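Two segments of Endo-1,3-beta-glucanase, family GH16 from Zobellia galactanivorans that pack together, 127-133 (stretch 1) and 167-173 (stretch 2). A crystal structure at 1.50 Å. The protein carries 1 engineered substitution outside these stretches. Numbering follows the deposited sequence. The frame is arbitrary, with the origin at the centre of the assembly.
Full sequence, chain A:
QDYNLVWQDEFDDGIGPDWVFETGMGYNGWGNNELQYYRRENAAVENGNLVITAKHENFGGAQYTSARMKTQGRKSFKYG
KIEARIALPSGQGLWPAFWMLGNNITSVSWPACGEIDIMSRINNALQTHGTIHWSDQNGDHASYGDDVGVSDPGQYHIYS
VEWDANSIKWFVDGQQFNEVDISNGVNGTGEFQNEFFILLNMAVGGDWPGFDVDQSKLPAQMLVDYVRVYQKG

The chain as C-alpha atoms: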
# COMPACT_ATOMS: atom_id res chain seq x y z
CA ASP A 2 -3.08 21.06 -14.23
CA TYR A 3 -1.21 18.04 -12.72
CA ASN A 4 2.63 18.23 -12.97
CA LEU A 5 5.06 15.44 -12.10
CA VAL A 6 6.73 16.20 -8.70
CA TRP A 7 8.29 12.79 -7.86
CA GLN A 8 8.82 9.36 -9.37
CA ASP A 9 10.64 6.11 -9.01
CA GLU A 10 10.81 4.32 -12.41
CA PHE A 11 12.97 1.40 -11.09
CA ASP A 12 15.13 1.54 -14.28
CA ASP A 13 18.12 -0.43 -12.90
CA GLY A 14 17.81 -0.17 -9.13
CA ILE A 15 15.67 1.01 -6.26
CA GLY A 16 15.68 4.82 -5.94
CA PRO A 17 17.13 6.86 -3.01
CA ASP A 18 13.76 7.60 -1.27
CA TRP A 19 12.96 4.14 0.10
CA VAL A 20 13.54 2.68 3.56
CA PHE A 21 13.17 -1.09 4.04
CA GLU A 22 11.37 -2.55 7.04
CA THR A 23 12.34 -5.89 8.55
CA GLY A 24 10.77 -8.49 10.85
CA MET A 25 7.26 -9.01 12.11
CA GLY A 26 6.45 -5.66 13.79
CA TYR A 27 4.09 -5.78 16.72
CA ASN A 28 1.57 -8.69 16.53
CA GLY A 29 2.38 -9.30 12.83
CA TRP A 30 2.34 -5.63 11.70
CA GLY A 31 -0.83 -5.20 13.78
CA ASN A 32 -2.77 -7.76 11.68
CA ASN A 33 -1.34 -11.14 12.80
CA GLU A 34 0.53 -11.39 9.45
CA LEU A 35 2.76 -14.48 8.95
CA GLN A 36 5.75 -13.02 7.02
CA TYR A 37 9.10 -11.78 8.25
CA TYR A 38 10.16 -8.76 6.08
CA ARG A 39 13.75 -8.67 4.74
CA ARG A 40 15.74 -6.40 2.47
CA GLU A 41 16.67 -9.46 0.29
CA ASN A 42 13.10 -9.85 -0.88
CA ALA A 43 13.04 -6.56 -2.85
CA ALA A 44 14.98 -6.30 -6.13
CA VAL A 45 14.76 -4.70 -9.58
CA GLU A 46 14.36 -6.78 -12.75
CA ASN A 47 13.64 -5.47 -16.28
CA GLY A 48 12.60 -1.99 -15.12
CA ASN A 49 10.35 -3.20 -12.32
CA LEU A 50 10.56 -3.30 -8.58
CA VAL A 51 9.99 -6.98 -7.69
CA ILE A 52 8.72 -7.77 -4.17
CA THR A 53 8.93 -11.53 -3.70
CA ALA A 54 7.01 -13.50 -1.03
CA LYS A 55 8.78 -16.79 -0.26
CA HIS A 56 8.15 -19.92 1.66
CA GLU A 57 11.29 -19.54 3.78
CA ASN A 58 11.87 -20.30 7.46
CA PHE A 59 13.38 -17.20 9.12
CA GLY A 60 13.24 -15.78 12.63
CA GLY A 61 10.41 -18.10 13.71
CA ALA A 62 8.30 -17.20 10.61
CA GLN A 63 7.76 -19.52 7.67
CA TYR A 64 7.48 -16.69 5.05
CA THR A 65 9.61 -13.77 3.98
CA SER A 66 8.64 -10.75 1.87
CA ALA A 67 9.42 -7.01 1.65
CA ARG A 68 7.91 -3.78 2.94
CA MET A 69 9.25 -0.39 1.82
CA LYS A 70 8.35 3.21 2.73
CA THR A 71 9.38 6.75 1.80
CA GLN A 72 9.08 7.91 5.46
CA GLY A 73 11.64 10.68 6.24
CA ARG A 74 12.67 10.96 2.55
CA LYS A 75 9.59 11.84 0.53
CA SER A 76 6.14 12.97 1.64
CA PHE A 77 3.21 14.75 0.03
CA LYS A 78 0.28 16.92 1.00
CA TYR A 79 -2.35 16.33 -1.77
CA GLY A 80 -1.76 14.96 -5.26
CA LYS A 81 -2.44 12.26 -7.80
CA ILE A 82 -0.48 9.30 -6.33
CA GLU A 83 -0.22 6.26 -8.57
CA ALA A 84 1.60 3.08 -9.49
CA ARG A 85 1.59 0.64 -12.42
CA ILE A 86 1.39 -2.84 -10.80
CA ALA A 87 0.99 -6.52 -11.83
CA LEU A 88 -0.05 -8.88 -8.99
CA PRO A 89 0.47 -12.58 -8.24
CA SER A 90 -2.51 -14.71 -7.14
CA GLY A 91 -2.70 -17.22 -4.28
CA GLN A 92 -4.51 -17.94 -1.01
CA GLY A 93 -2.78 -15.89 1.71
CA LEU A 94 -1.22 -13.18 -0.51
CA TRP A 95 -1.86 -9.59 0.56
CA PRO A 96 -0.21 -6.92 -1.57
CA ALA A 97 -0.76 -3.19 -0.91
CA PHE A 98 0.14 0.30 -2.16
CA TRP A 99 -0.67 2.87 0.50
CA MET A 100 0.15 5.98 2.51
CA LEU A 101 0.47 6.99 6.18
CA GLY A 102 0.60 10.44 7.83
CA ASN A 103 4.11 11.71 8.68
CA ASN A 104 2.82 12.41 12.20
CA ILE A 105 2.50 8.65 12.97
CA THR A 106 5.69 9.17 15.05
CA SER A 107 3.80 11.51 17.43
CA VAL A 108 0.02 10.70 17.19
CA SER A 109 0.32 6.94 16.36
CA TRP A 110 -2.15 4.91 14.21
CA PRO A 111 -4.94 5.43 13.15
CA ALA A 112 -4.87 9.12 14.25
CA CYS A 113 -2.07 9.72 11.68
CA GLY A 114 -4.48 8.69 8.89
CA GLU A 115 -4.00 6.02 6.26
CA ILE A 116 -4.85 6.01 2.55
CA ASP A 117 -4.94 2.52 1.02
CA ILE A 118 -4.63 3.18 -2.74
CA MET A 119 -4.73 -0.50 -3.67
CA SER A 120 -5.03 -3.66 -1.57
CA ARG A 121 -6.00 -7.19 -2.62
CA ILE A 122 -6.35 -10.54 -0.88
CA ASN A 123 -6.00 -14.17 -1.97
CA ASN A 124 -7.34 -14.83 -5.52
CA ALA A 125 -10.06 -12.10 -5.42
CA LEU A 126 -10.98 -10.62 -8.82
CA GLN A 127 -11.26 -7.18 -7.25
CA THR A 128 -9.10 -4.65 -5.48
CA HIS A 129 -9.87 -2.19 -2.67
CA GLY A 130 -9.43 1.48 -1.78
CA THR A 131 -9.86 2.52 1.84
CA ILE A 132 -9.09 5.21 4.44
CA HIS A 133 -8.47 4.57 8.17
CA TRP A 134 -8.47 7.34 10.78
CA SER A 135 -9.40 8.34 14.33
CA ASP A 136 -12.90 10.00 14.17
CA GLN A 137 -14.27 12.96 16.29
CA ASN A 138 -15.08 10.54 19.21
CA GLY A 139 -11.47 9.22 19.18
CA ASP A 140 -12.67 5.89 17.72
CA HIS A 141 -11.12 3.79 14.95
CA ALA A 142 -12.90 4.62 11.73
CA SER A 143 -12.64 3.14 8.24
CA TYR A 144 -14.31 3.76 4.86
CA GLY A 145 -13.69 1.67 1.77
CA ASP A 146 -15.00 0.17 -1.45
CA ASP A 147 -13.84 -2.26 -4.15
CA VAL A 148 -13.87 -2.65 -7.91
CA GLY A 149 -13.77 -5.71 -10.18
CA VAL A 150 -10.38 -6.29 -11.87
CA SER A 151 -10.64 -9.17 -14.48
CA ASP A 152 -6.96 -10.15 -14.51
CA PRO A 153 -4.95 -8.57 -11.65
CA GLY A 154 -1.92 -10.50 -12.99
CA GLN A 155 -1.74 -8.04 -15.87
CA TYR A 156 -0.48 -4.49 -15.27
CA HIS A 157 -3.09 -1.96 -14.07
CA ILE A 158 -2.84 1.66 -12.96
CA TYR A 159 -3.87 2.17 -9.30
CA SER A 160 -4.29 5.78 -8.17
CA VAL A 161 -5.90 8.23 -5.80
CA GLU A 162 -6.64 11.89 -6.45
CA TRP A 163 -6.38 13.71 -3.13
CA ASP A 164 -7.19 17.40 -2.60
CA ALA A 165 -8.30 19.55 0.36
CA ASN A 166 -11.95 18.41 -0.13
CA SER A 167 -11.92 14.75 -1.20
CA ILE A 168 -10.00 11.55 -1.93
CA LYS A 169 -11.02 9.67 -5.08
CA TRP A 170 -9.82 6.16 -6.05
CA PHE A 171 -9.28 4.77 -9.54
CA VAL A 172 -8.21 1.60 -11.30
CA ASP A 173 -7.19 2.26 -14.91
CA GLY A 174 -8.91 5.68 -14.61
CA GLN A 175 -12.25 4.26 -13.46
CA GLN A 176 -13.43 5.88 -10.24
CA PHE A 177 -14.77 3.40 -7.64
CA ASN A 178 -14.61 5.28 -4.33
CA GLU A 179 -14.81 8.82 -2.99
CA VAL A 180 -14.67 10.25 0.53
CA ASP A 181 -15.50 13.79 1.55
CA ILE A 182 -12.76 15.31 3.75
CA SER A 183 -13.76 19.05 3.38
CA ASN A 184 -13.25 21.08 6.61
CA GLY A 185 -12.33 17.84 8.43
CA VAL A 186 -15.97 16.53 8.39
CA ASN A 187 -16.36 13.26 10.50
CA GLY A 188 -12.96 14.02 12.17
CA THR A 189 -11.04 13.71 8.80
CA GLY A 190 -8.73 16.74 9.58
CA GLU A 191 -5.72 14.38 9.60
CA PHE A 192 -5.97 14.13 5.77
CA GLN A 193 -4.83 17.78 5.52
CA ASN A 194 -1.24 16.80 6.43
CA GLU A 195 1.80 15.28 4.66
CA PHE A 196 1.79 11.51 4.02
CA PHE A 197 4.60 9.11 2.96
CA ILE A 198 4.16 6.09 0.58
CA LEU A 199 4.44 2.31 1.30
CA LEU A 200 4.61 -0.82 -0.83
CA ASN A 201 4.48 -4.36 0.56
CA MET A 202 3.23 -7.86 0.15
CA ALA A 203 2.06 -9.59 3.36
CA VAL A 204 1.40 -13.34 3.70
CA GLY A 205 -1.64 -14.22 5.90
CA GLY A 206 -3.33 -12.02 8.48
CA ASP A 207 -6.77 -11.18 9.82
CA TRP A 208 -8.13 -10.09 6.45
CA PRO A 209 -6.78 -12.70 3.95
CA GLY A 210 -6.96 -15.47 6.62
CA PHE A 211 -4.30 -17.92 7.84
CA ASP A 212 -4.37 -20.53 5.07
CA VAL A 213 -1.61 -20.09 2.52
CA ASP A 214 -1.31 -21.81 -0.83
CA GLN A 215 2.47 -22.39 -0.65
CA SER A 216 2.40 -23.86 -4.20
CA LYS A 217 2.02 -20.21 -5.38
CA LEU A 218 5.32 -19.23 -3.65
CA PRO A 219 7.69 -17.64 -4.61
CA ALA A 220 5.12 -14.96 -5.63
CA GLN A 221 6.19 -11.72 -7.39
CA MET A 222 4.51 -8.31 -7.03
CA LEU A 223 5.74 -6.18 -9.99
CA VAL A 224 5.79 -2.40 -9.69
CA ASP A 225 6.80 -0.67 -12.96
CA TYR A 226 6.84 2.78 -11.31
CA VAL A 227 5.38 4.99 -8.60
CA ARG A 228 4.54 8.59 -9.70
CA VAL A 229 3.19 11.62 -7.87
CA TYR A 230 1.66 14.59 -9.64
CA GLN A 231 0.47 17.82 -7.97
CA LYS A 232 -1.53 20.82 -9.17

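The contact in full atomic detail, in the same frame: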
# COMPACT_ATOMS: atom_id res chain seq x y z
N GLN A 127 -10.96 -8.55 -7.60
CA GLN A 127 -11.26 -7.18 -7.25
C GLN A 127 -10.17 -6.63 -6.36
O GLN A 127 -9.43 -7.39 -5.71
CB GLN A 127 -12.59 -7.09 -6.51
CG GLN A 127 -12.67 -8.00 -5.31
CD GLN A 127 -14.05 -8.12 -4.74
OE1 GLN A 127 -15.04 -7.65 -5.32
NE2 GLN A 127 -14.14 -8.75 -3.59
N THR A 128 -10.07 -5.31 -6.33
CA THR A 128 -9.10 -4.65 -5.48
C THR A 128 -9.86 -3.61 -4.67
O THR A 128 -10.99 -3.24 -5.04
CB THR A 128 -7.95 -3.99 -6.27
OG1 THR A 128 -8.49 -3.01 -7.17
CG2 THR A 128 -7.11 -5.05 -7.07
N HIS A 129 -9.24 -3.14 -3.59
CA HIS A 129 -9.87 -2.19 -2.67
C HIS A 129 -9.14 -0.89 -2.53
O HIS A 129 -7.96 -0.80 -2.83
CB HIS A 129 -9.98 -2.85 -1.31
CG HIS A 129 -10.84 -4.10 -1.29
ND1 HIS A 129 -12.05 -4.13 -0.72
CD2 HIS A 129 -10.62 -5.39 -1.81
CE1 HIS A 129 -12.59 -5.37 -0.85
NE2 HIS A 129 -11.71 -6.14 -1.52
N GLY A 130 -9.89 0.12 -2.06
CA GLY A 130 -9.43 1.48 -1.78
C GLY A 130 -10.11 1.88 -0.50
O GLY A 130 -11.35 1.84 -0.43
N THR A 131 -9.33 2.29 0.50
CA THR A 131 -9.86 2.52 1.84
C THR A 131 -9.11 3.65 2.55
O THR A 131 -7.93 3.92 2.23
CB THR A 131 -9.70 1.20 2.69
OG1 THR A 131 -9.93 0.04 1.87
CG2 THR A 131 -10.62 1.13 3.95
N ILE A 132 -9.78 4.33 3.48
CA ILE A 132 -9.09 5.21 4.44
C ILE A 132 -9.34 4.66 5.86
O ILE A 132 -10.40 4.06 6.13
CB ILE A 132 -9.46 6.73 4.38
CG1 ILE A 132 -10.99 6.96 4.44
CG2 ILE A 132 -8.79 7.36 3.16
CD1 ILE A 132 -11.36 8.37 4.83
N HIS A 133 -8.37 4.87 6.74
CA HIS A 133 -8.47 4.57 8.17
C HIS A 133 -8.06 5.81 8.92
O HIS A 133 -7.08 6.47 8.54
CB HIS A 133 -7.61 3.38 8.58
CG HIS A 133 -8.05 2.06 7.96
ND1 HIS A 133 -7.56 1.61 6.79
CD2 HIS A 133 -8.94 1.09 8.41
CE1 HIS A 133 -8.12 0.41 6.50
NE2 HIS A 133 -8.97 0.10 7.49
N SER A 167 -11.55 16.14 -0.96
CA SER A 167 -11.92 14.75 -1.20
C SER A 167 -10.75 13.86 -1.50
O SER A 167 -9.66 14.35 -1.81
CB SER A 167 -12.89 14.68 -2.40
OG SER A 167 -12.24 15.12 -3.59
N ILE A 168 -10.96 12.55 -1.40
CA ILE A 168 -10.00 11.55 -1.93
C ILE A 168 -10.87 10.73 -2.88
O ILE A 168 -11.97 10.30 -2.50
CB ILE A 168 -9.33 10.68 -0.86
CG1 ILE A 168 -8.53 11.57 0.10
CG2 ILE A 168 -8.43 9.59 -1.49
CD1 ILE A 168 -8.13 10.92 1.42
N LYS A 169 -10.35 10.50 -4.08
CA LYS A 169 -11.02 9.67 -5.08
C LYS A 169 -10.07 8.54 -5.45
O LYS A 169 -8.87 8.78 -5.58
CB LYS A 169 -11.41 10.49 -6.32
CG LYS A 169 -12.37 11.66 -6.08
CD LYS A 169 -12.43 12.51 -7.34
CE LYS A 169 -12.96 13.92 -7.12
NZ LYS A 169 -14.40 14.04 -7.40
N TRP A 170 -10.61 7.33 -5.64
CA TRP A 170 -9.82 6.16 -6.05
C TRP A 170 -10.16 5.74 -7.45
O TRP A 170 -11.33 5.86 -7.88
CB TRP A 170 -10.08 4.95 -5.14
CG TRP A 170 -9.53 5.04 -3.75
CD1 TRP A 170 -8.40 4.43 -3.24
CD2 TRP A 170 -10.10 5.80 -2.62
NE1 TRP A 170 -8.22 4.74 -1.92
CE2 TRP A 170 -9.21 5.56 -1.48
CE3 TRP A 170 -11.23 6.62 -2.45
CZ2 TRP A 170 -9.45 6.13 -0.23
CZ3 TRP A 170 -11.46 7.18 -1.18
CH2 TRP A 170 -10.58 6.94 -0.10
N PHE A 171 -9.16 5.21 -8.16
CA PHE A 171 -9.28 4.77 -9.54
C PHE A 171 -8.47 3.52 -9.81
O PHE A 171 -7.42 3.32 -9.18
CB PHE A 171 -8.73 5.85 -10.50
CG PHE A 171 -9.31 7.25 -10.28
CD1 PHE A 171 -8.75 8.11 -9.31
CD2 PHE A 171 -10.39 7.72 -11.04
CE1 PHE A 171 -9.26 9.39 -9.10
CE2 PHE A 171 -10.92 9.01 -10.83
CZ PHE A 171 -10.35 9.84 -9.87
N VAL A 172 -8.98 2.70 -10.73
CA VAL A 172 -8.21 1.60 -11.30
C VAL A 172 -8.35 1.87 -12.77
O VAL A 172 -9.50 1.99 -13.26
CB VAL A 172 -8.67 0.17 -10.92
CG1 VAL A 172 -7.89 -0.88 -11.75
CG2 VAL A 172 -8.48 -0.07 -9.44
N ASP A 173 -7.20 1.99 -13.47
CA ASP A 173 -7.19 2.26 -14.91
C ASP A 173 -8.09 3.46 -15.26
O ASP A 173 -8.76 3.48 -16.31
CB ASP A 173 -7.62 0.99 -15.67
CG ASP A 173 -6.58 -0.14 -15.64
OD1 ASP A 173 -5.36 0.14 -15.48
OD2 ASP A 173 -7.00 -1.31 -15.78

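Stretch 1 is a strand throughout, and stretch 2 is a strand from Ser167 to Val172. The two run nearly antiparallel, with 168° between their directions. Their axes come no closer than 8.1 Å, and no hydrogen bond links the stretches. They are therefore not paired edge to edge as neighbours in one sheet. Side chains fill the space between them. The approach is tightest in the middle, where the CA atoms of Gly130 and Trp170 are 6.3 Å apart. Toward the ends the gap widens, to 8.6 Å between the CA atoms of Thr128 and Val172 and 9.0 Å between those of Ile132 and Ile168.

Trp170 dominates the contact and has the largest covered area of any residue here. Its side chain (chi1 m) points toward stretch 1, and its indole lies against Gly130. Gly130 CA sits over one face of the ring, 3.4 Å from Trp170 CD1, in a CH-pi contact. Glycine suits this place because a CB would point toward the ring and fall 2.4 Å from Trp170 CD1, a clash. The ring NE1 is hydrogen-bonded elsewhere in the structure, so its polar group is satisfied although the residue is buried.

Ile132 meets the edge of the same ring. Its CG2 is 3.7 Å from Trp170 CZ2 and 4.0 Å from Ile168 CD1. One methyl thus touches both residues, although the CA-to-CB bond of Ile132 points sideways. Ile168 points toward stretch 1 and reaches it with its CD1.

At the other end, Thr128 and Val172 point toward each other's strands. Thr128 OG1 lies 3.7 Å from Val172 CG2, a van der Waals contact. These small branched side chains fit the gap there. In all, 237 Å² is buried, counting both sides. His129, Lys169 and Phe171 add nothing to it.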